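Local coordinates for putative aliphatic sulfonates-binding protein (Escherichia coli, PDB 2X26) that probably binds aliphatic sulfonates in the periplasm and delivers them to an ABC-type transporter for uptake, at residues 192-203 against 282-290. Sequence-based numbering, arbitrary orientation.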
ATOM      1  N   ARG A 192       6.541  11.661  11.997  1.00  7.71           N
ATOM      2  CA  ARG A 192       7.970  11.791  12.176  1.00  8.50           C
ATOM      3  C   ARG A 192       8.458  11.674  13.629  1.00  7.80           C
ATOM      4  O   ARG A 192       9.454  10.995  13.895  1.00  6.68           O
ATOM      5  CB  ARG A 192       8.511  13.018  11.464  1.00  8.70           C
ATOM      6  CG  ARG A 192      10.042  13.129  11.497  1.00 12.86           C
ATOM      7  CD  ARG A 192      10.476  14.513  11.039  1.00 15.68           C
ATOM      8  NE  ARG A 192       9.758  14.917   9.829  1.00 15.30           N
ATOM      9  CZ  ARG A 192      10.223  14.724   8.601  1.00 15.39           C
ATOM     10  NH1 ARG A 192      11.408  14.115   8.426  1.00 14.24           N
ATOM     11  NH2 ARG A 192       9.487  15.098   7.543  1.00 16.30           N
ATOM     12  N   PRO A 193       7.746  12.271  14.590  1.00  7.80           N
ATOM     13  CA  PRO A 193       8.272  12.185  15.948  1.00  7.97           C
ATOM     14  C   PRO A 193       8.258  10.756  16.458  1.00  7.97           C
ATOM     15  O   PRO A 193       9.177  10.359  17.199  1.00  8.78           O
ATOM     16  CB  PRO A 193       7.280  13.052  16.754  1.00  8.17           C
ATOM     17  CG  PRO A 193       6.803  14.018  15.809  1.00  8.10           C
ATOM     18  CD  PRO A 193       6.628  13.231  14.517  1.00  7.79           C
ATOM     19  N   TYR A 194       7.265   9.958  16.047  1.00  7.43           N
ATOM     20  CA  TYR A 194       7.197   8.568  16.509  1.00  7.24           C
ATOM     21  C   TYR A 194       8.304   7.747  15.898  1.00  6.76           C
ATOM     22  O   TYR A 194       8.862   6.901  16.574  1.00  6.49           O
ATOM     23  CB  TYR A 194       5.863   7.904  16.123  1.00  6.10           C
ATOM     24  CG  TYR A 194       5.584   6.535  16.727  1.00  4.92           C
ATOM     25  CD1 TYR A 194       4.958   6.419  17.973  1.00  5.87           C
ATOM     26  CD2 TYR A 194       5.924   5.352  16.052  1.00  5.05           C
ATOM     27  CE1 TYR A 194       4.669   5.169  18.545  1.00  4.32           C
ATOM     28  CE2 TYR A 194       5.662   4.079  16.640  1.00  6.62           C
ATOM     29  CZ  TYR A 194       5.023   3.996  17.871  1.00  5.22           C
ATOM     30  OH  TYR A 194       4.708   2.760  18.433  1.00  5.82           O
ATOM     31  N   ALA A 195       8.592   7.989  14.623  1.00  6.59           N
ATOM     32  CA  ALA A 195       9.649   7.251  13.945  1.00  8.19           C
ATOM     33  C   ALA A 195      11.016   7.621  14.582  1.00  9.19           C
ATOM     34  O   ALA A 195      11.847   6.727  14.805  1.00  8.49           O
ATOM     35  CB  ALA A 195       9.632   7.587  12.477  1.00  9.33           C
ATOM     36  N   GLU A 196      11.221   8.918  14.858  1.00 10.24           N
ATOM     37  CA  GLU A 196      12.505   9.363  15.410  0.50 11.14           C
ATOM     38  C   GLU A 196      12.739   8.881  16.841  1.00 11.38           C
ATOM     39  O   GLU A 196      13.882   8.535  17.201  1.00 12.70           O
ATOM     40  CB  GLU A 196      12.657  10.880  15.270  0.50 11.48           C
ATOM     41  CG  GLU A 196      12.849  11.302  13.806  0.50 12.75           C
ATOM     42  CD  GLU A 196      14.279  11.078  13.335  0.50 15.60           C
ATOM     43  OE1 GLU A 196      15.193  11.102  14.189  0.50 15.96           O
ATOM     44  OE2 GLU A 196      14.484  10.892  12.117  0.50 16.35           O
ATOM     45  N   LYS A 197      11.671   8.820  17.630  1.00 11.03           N
ATOM     46  CA  LYS A 197      11.714   8.361  19.006  1.00 10.33           C
ATOM     47  C   LYS A 197      11.864   6.851  19.089  1.00  9.97           C
ATOM     48  O   LYS A 197      12.410   6.340  20.074  1.00  9.25           O
ATOM     49  CB  LYS A 197      10.401   8.728  19.702  1.00 10.83           C
ATOM     50  CG  LYS A 197      10.390   8.297  21.147  1.00 15.31           C
ATOM     51  CD  LYS A 197       9.430   9.086  21.986  1.00 19.46           C
ATOM     52  CE  LYS A 197      10.035   9.278  23.393  1.00 21.06           C
ATOM     53  NZ  LYS A 197       9.069   9.909  24.345  1.00 24.77           N
ATOM     54  N   ASN A 198      11.318   6.131  18.098  1.00  7.59           N
ATOM     55  CA  ASN A 198      11.228   4.672  18.198  1.00  7.36           C
ATOM     56  C   ASN A 198      11.885   3.950  17.016  1.00  7.59           C
ATOM     57  O   ASN A 198      11.387   2.931  16.537  1.00  7.54           O
ATOM     58  CB  ASN A 198       9.759   4.226  18.329  1.00  5.80           C
ATOM     59  CG  ASN A 198       9.061   4.853  19.540  1.00  6.16           C
ATOM     60  OD1 ASN A 198       9.383   4.518  20.660  1.00 11.16           O
ATOM     61  ND2 ASN A 198       8.089   5.747  19.305  1.00  8.80           N
ATOM     62  N   GLY A 199      13.047   4.446  16.602  1.00  8.11           N
ATOM     63  CA  GLY A 199      13.702   3.961  15.367  1.00  7.38           C
ATOM     64  C   GLY A 199      13.983   2.478  15.321  1.00  8.44           C
ATOM     65  O   GLY A 199      13.627   1.817  14.344  1.00  8.75           O
ATOM     66  N   ALA A 200      14.681   1.963  16.335  1.00  9.42           N
ATOM     67  CA  ALA A 200      15.025   0.535  16.392  1.00  9.35           C
ATOM     68  C   ALA A 200      13.764  -0.308  16.388  1.00  9.08           C
ATOM     69  O   ALA A 200      13.705  -1.289  15.657  1.00  9.38           O
ATOM     70  CB  ALA A 200      15.849   0.195  17.628  1.00  9.55           C
ATOM     71  N   PHE A 201      12.763   0.120  17.172  1.00  7.99           N
ATOM     72  CA  PHE A 201      11.470  -0.567  17.306  1.00  8.55           C
ATOM     73  C   PHE A 201      10.765  -0.696  15.976  1.00  8.24           C
ATOM     74  O   PHE A 201      10.328  -1.783  15.607  1.00  8.36           O
ATOM     75  CB  PHE A 201      10.562   0.172  18.325  1.00  7.60           C
ATOM     76  CG  PHE A 201       9.183  -0.416  18.459  1.00  8.46           C
ATOM     77  CD1 PHE A 201       8.990  -1.650  19.072  1.00  7.09           C
ATOM     78  CD2 PHE A 201       8.076   0.286  18.007  1.00  5.92           C
ATOM     79  CE1 PHE A 201       7.701  -2.199  19.192  1.00  6.75           C
ATOM     80  CE2 PHE A 201       6.805  -0.244  18.153  1.00  8.42           C
ATOM     81  CZ  PHE A 201       6.618  -1.484  18.746  1.00  7.85           C
ATOM     82  N   ILE A 202      10.685   0.404  15.237  1.00  7.64           N
ATOM     83  CA  ILE A 202       9.990   0.410  13.955  1.00  8.02           C
ATOM     84  C   ILE A 202      10.688  -0.542  12.969  1.00  7.35           C
ATOM     85  O   ILE A 202      10.052  -1.272  12.199  1.00  7.08           O
ATOM     86  CB  ILE A 202       9.926   1.837  13.379  1.00  7.24           C
ATOM     87  CG1 ILE A 202       8.926   2.687  14.192  1.00  9.27           C
ATOM     88  CG2 ILE A 202       9.537   1.819  11.884  1.00 10.60           C
ATOM     89  CD1 ILE A 202       7.505   2.145  14.161  1.00 15.74           C
ATOM     90  N   GLN A 203      12.009  -0.542  13.015  1.00  7.42           N
ATOM     91  CA  GLN A 203      12.730  -1.399  12.100  1.00  7.50           C
ATOM     92  C   GLN A 203      12.411  -2.864  12.364  1.00  6.59           C
ATOM     93  O   GLN A 203      12.227  -3.650  11.409  1.00  7.48           O
ATOM     94  CB  GLN A 203      14.225  -1.125  12.202  1.00  7.13           C
ATOM     95  CG  GLN A 203      14.566   0.284  11.725  1.00  7.64           C
ATOM     96  CD  GLN A 203      16.061   0.476  11.631  1.00 10.63           C
ATOM     97  OE1 GLN A 203      16.745  -0.322  10.989  1.00 10.35           O
ATOM     98  NE2 GLN A 203      16.580   1.502  12.302  1.00  8.16           N
ATOM     99  N   GLN A 282      11.813  15.052   1.325  1.00 11.47           N
ATOM    100  CA  GLN A 282      11.739  15.633   2.682  1.00 11.91           C
ATOM    101  C   GLN A 282      10.945  14.715   3.643  1.00 12.32           C
ATOM    102  O   GLN A 282      11.134  14.769   4.875  1.00 12.04           O
ATOM    103  CB  GLN A 282      11.101  17.053   2.599  1.00 13.05           C
ATOM    104  CG  GLN A 282      11.174  17.947   3.879  1.00 16.76           C
ATOM    105  CD  GLN A 282      10.116  17.673   4.961  1.00 23.07           C
ATOM    106  OE1 GLN A 282       8.956  17.279   4.687  1.00 24.66           O
ATOM    107  NE2 GLN A 282      10.517  17.898   6.214  1.00 25.40           N
ATOM    108  N   ARG A 283      10.080  13.867   3.065  1.00 10.55           N
ATOM    109  CA  ARG A 283       9.210  12.969   3.818  1.00 10.44           C
ATOM    110  C   ARG A 283       9.784  11.557   3.957  1.00  9.69           C
ATOM    111  O   ARG A 283       9.098  10.689   4.476  1.00  9.50           O
ATOM    112  CB  ARG A 283       7.812  12.878   3.176  1.00 10.75           C
ATOM    113  CG  ARG A 283       7.056  14.205   3.075  1.00 11.61           C
ATOM    114  CD  ARG A 283       6.744  14.809   4.444  1.00 15.05           C
ATOM    115  NE  ARG A 283       5.536  15.648   4.384  1.00 15.77           N
ATOM    116  CZ  ARG A 283       5.485  16.881   3.883  1.00 21.32           C
ATOM    117  NH1 ARG A 283       6.567  17.440   3.351  1.00 22.52           N
ATOM    118  NH2 ARG A 283       4.334  17.559   3.886  1.00 21.42           N
ATOM    119  N   ILE A 284      11.012  11.321   3.480  1.00  9.37           N
ATOM    120  CA  ILE A 284      11.642  10.013   3.604  1.00 10.15           C
ATOM    121  C   ILE A 284      12.362   9.909   4.959  1.00 10.93           C
ATOM    122  O   ILE A 284      13.158  10.784   5.305  1.00  9.13           O
ATOM    123  CB  ILE A 284      12.516   9.696   2.360  1.00 10.07           C
ATOM    124  CG1 ILE A 284      11.576   9.391   1.187  1.00 12.85           C
ATOM    125  CG2 ILE A 284      13.393   8.476   2.594  1.00 11.82           C
ATOM    126  CD1 ILE A 284      12.233   9.319  -0.127  1.00 18.81           C
ATOM    127  N   TRP A 285      12.006   8.898   5.758  1.00 10.53           N
ATOM    128  CA  TRP A 285      12.679   8.658   7.027  1.00 11.48           C
ATOM    129  C   TRP A 285      13.960   7.885   6.779  1.00 13.50           C
ATOM    130  O   TRP A 285      13.939   6.804   6.143  1.00 12.96           O
ATOM    131  CB  TRP A 285      11.768   7.926   8.006  1.00 11.43           C
ATOM    132  CG  TRP A 285      12.389   7.597   9.365  1.00 10.37           C
ATOM    133  CD1 TRP A 285      12.805   8.479  10.302  1.00  8.96           C
ATOM    134  CD2 TRP A 285      12.646   6.280   9.900  1.00 10.68           C
ATOM    135  NE1 TRP A 285      13.326   7.805  11.404  1.00 11.00           N
ATOM    136  CE2 TRP A 285      13.220   6.453  11.182  1.00  9.53           C
ATOM    137  CE3 TRP A 285      12.434   4.971   9.414  1.00  8.99           C
ATOM    138  CZ2 TRP A 285      13.586   5.365  12.007  1.00  9.03           C
ATOM    139  CZ3 TRP A 285      12.794   3.872  10.219  1.00 11.67           C
ATOM    140  CH2 TRP A 285      13.376   4.077  11.513  1.00  8.19           C
ATOM    141  N   GLN A 286      15.076   8.498   7.193  1.00 14.77           N
ATOM    142  CA  GLN A 286      16.361   7.802   7.252  0.50 16.29           C
ATOM    143  C   GLN A 286      16.384   6.975   8.542  1.00 17.77           C
ATOM    144  O   GLN A 286      16.270   7.528   9.651  1.00 16.83           O
ATOM    145  CB  GLN A 286      17.508   8.813   7.217  0.50 15.59           C
ATOM    146  CG  GLN A 286      17.533   9.633   5.935  0.50 14.44           C
ATOM    147  CD  GLN A 286      17.963   8.809   4.729  0.50 11.95           C
ATOM    148  OE1 GLN A 286      19.114   8.379   4.657  0.50 14.00           O
ATOM    149  NE2 GLN A 286      17.050   8.598   3.768  0.50  7.20           N
ATOM    150  N   PRO A 287      16.506   5.644   8.408  1.00 21.64           N
ATOM    151  CA  PRO A 287      16.381   4.820   9.591  1.00 22.94           C
ATOM    152  C   PRO A 287      17.472   5.162  10.621  1.00 26.85           C
ATOM    153  O   PRO A 287      18.634   5.414  10.249  1.00 26.38           O
ATOM    154  CB  PRO A 287      16.527   3.397   9.051  1.00 24.47           C
ATOM    155  CG  PRO A 287      16.080   3.501   7.639  1.00 24.16           C
ATOM    156  CD  PRO A 287      16.472   4.839   7.154  1.00 21.85           C
ATOM    157  N   THR A 288      17.058   5.212  11.882  1.00 28.13           N
ATOM    158  CA  THR A 288      17.938   5.491  13.005  1.00 30.20           C
ATOM    159  C   THR A 288      17.597   4.499  14.071  1.00 31.55           C
ATOM    160  O   THR A 288      16.555   3.821  14.024  1.00 28.91           O
ATOM    161  CB  THR A 288      17.664   6.872  13.588  1.00 30.71           C
ATOM    162  OG1 THR A 288      16.262   6.972  13.936  1.00 32.90           O
ATOM    163  CG2 THR A 288      18.032   7.952  12.591  1.00 31.46           C
ATOM    164  N   GLN A 289      18.477   4.404  15.060  1.00 32.79           N
ATOM    165  CA  GLN A 289      18.226   3.596  16.232  1.00 35.73           C
ATOM    166  C   GLN A 289      18.611   4.395  17.477  1.00 37.40           C
ATOM    167  O   GLN A 289      19.333   3.886  18.336  1.00 37.80           O
ATOM    168  CB  GLN A 289      19.042   2.311  16.197  1.00 35.69           C
ATOM    169  CG  GLN A 289      18.742   1.402  15.057  1.00 38.77           C
ATOM    170  CD  GLN A 289      19.759   0.300  14.957  1.00 41.69           C
ATOM    171  OE1 GLN A 289      20.489   0.215  13.975  1.00 43.67           O
ATOM    172  NE2 GLN A 289      19.833  -0.539  15.992  1.00 43.01           N
ATOM    173  N   LEU A 290      18.109   5.633  17.547  1.00 39.92           N
ATOM    174  CA  LEU A 290      18.367   6.546  18.676  1.00 42.08           C
ATOM    175  C   LEU A 290      18.023   5.925  20.026  1.00 42.55           C
ATOM    176  O   LEU A 290      16.872   5.571  20.276  1.00 43.39           O
ATOM    177  CB  LEU A 290      17.597   7.861  18.490  1.00 42.52           C
ATOM    178  CG  LEU A 290      17.966   8.857  17.378  1.00 44.32           C
ATOM    179  CD1 LEU A 290      17.109  10.139  17.511  1.00 46.44           C
ATOM    180  CD2 LEU A 290      19.481   9.210  17.323  1.00 45.17           C
TER
HETATM  181  O   HOH W   1      16.181  10.049  10.535  1.00 11.49           O
HETATM  182  O   HOH W   2      15.300   6.481  16.437  1.00 18.17           O
HETATM  183  O   HOH W   3      15.635   3.585  18.731  1.00  8.90           O
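The carbonyl O of Thr-288 meets two groups of the helix that starts at Gly-199. Gln-203 NE2 gives it a weak, bent hydrogen bond of 2.9 Å, and Gly-199 CA makes a CA-H...O contact at 3.2 Å. The protein has the two-domain fold of periplasmic binding proteins. Here part of the C-terminal tail, extended over 284-288, runs across two helices that follow strand 186-191. Trp-285 fills the middle of this crossing. With CG anti to the backbone N (chi1 179°), its indole is held between Ala-195 and Pro-287. Ala-195 CB makes a CH-pi contact 3.9 Å from the centroid of the five-membered ring, almost on the ring normal. Pro-287 CA lies against the opposite face. Gly-199 O and Gln-203 CG meet the six-membered ring at its edge. Glu-196 brings its carboxylate to the NE1 edge, nearly perpendicular to the ring. A leucine in place of Trp-285 would probably open a gap between Ala-195 and Pro-287 and leave Gln-203 CG without its aromatic neighbour. Waters bridge further polar atoms: one donates to both Glu-196 OE2 and Gln-286 O, a second links Glu-196 O, Thr-288 OG1 and Leu-290 N, and a third joins Ala-200 N to Leu-290 O. At the other end, NH2 of Arg-192 forms a salt bridge with Asp-73. The arginine chain bends at chi3 (-46°), and the same NH2 also donates to Gln-282 O at 3.2 Å. That bond is fairly straight, at 163°, and the acceptor lies at the edge of the guanidinium, close to its plane.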